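Side-chain contact in iron transport multicopper oxidase FET3 (Saccharomyces cerevisiae, PDB 1ZPU), which oxidises ferrous iron to ferric iron with molecular oxygen at four bound copper ions, for high-affinity iron uptake by yeast: residues 408-411 with 415-418. Residues are numbered along the deposited sequence; the frame is centred on the assembly and turned at random.
Sequences RTYD and GEVP
The backbone and the carboxylate of Glu-416 both bond to the backbone of Asp-411. The backbone N of Glu-416 donates to Asp-411 O over 3.1 Å. In return Asp-411 N reaches Glu-416 OE2 at 2.7 Å, on the anti side of the carboxylate, with an N-H...O angle of 137°, a bent bond. The carboxylate gets there because CG stands anti to the carbonyl carbon (chi1 -59°) and the chain runs extended beyond it.

The charged pairing uses the other oxygen. Glu-416 OE1 lies in the guanidinium plane of Arg-408, 3.3 Å from NH2, forming a salt bridge; a weak bond from Arg-408 NH1 joins at the same oxygen. The two planes are turned 38° apart, and NH2 meets OE1 from above the carboxylate plane. Were Glu-416 an alanine, the Arg-408 guanidinium would probably lose its acid mate and swing more freely, and the Asp-411 amide its acceptor.

In packing, Tyr-410 CB sits 3.6 Å from Val-417 O; within 408-411, Tyr-410 CE2 lies above one face of the Arg-408 guanidinium, displaced toward its rim. The Tyr-410 hydroxyl is hydrogen-bonded to Asp-407, and Gln-444 NE2 binds the carbonyl oxygens of both Tyr-410 and Glu-416.

The Glu-416 N to Asp-411 O bond closes a pi-turn, pinned by the carboxylate to the preceding chain, in the surface loop between strands 401-406 and 434-436 of the third plastocyanin-like (cupredoxin) domain, which carries the type 1 copper.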
loop_
_atom_site.group_PDB
_atom_site.type_symbol
_atom_site.label_atom_id
_atom_site.label_comp_id
_atom_site.label_asym_id
_atom_site.label_seq_id
_atom_site.Cartn_x
_atom_site.Cartn_y
_atom_site.Cartn_z
ATOM N N ARG A 408 -5.811 20.149 6.712
ATOM C CA ARG A 408 -5.008 20.097 7.943
ATOM C C ARG A 408 -5.579 19.130 8.975
ATOM O O ARG A 408 -6.706 18.658 8.832
ATOM C CB ARG A 408 -4.931 21.491 8.578
ATOM C CG ARG A 408 -6.246 21.974 9.214
ATOM C CD ARG A 408 -6.109 23.359 9.804
ATOM N NE ARG A 408 -7.351 23.871 10.385
ATOM C CZ ARG A 408 -7.761 23.658 11.637
ATOM N NH1 ARG A 408 -7.055 22.911 12.468
ATOM N NH2 ARG A 408 -8.901 24.188 12.063
ATOM N N THR A 409 -4.809 18.857 10.026
ATOM C CA THR A 409 -5.305 18.052 11.134
ATOM C C THR A 409 -6.357 18.812 11.921
ATOM O O THR A 409 -6.189 19.997 12.210
ATOM C CB THR A 409 -4.162 17.555 12.053
ATOM O OG1 THR A 409 -3.467 16.479 11.398
ATOM C CG2 THR A 409 -4.697 17.046 13.397
ATOM N N TYR A 410 -7.458 18.125 12.220
ATOM C CA TYR A 410 -8.473 18.629 13.139
ATOM C C TYR A 410 -8.407 17.824 14.436
ATOM O O TYR A 410 -8.974 16.734 14.540
ATOM C CB TYR A 410 -9.875 18.608 12.507
ATOM C CG TYR A 410 -10.012 19.555 11.328
ATOM C CD1 TYR A 410 -9.966 19.076 10.015
ATOM C CD2 TYR A 410 -10.154 20.935 11.521
ATOM C CE1 TYR A 410 -10.071 19.942 8.926
ATOM C CE2 TYR A 410 -10.259 21.805 10.432
ATOM C CZ TYR A 410 -10.215 21.300 9.144
ATOM O OH TYR A 410 -10.304 22.144 8.070
ATOM N N ASP A 411 -7.696 18.384 15.416
ATOM C CA ASP A 411 -7.316 17.676 16.638
ATOM C C ASP A 411 -8.435 17.634 17.652
ATOM O O ASP A 411 -8.835 18.675 18.183
ATOM C CB ASP A 411 -6.091 18.333 17.280
ATOM C CG ASP A 411 -5.283 17.355 18.125
ATOM O OD1 ASP A 411 -4.262 17.777 18.719
ATOM O OD2 ASP A 411 -5.657 16.160 18.187
ATOM N N GLY A 415 -10.498 19.764 20.947
ATOM C CA GLY A 415 -11.949 19.935 20.903
ATOM C C GLY A 415 -12.532 20.105 19.516
ATOM O O GLY A 415 -13.712 20.405 19.375
ATOM N N GLU A 416 -11.716 19.902 18.486
ATOM C CA GLU A 416 -12.167 20.103 17.111
ATOM C C GLU A 416 -12.920 18.892 16.584
ATOM O O GLU A 416 -12.616 17.754 16.946
ATOM C CB GLU A 416 -10.993 20.427 16.198
ATOM C CG GLU A 416 -10.230 21.654 16.616
ATOM C CD GLU A 416 -9.053 21.931 15.713
ATOM O OE1 GLU A 416 -9.017 23.045 15.149
ATOM O OE2 GLU A 416 -8.178 21.051 15.554
ATOM N N VAL A 417 -13.905 19.168 15.735
ATOM C CA VAL A 417 -14.736 18.146 15.102
ATOM C C VAL A 417 -14.273 17.880 13.660
ATOM O O VAL A 417 -13.472 18.647 13.114
ATOM C CB VAL A 417 -16.253 18.548 15.101
ATOM C CG1 VAL A 417 -16.892 18.271 16.451
ATOM C CG2 VAL A 417 -16.443 20.004 14.675
ATOM N N PRO A 418 -14.764 16.786 13.046
ATOM C CA PRO A 418 -14.479 16.478 11.639
ATOM C C PRO A 418 -15.015 17.519 10.652
ATOM O O PRO A 418 -16.107 18.039 10.845
ATOM C CB PRO A 418 -15.209 15.145 11.425
ATOM C CG PRO A 418 -15.353 14.560 12.790
ATOM C CD PRO A 418 -15.593 15.736 13.671
#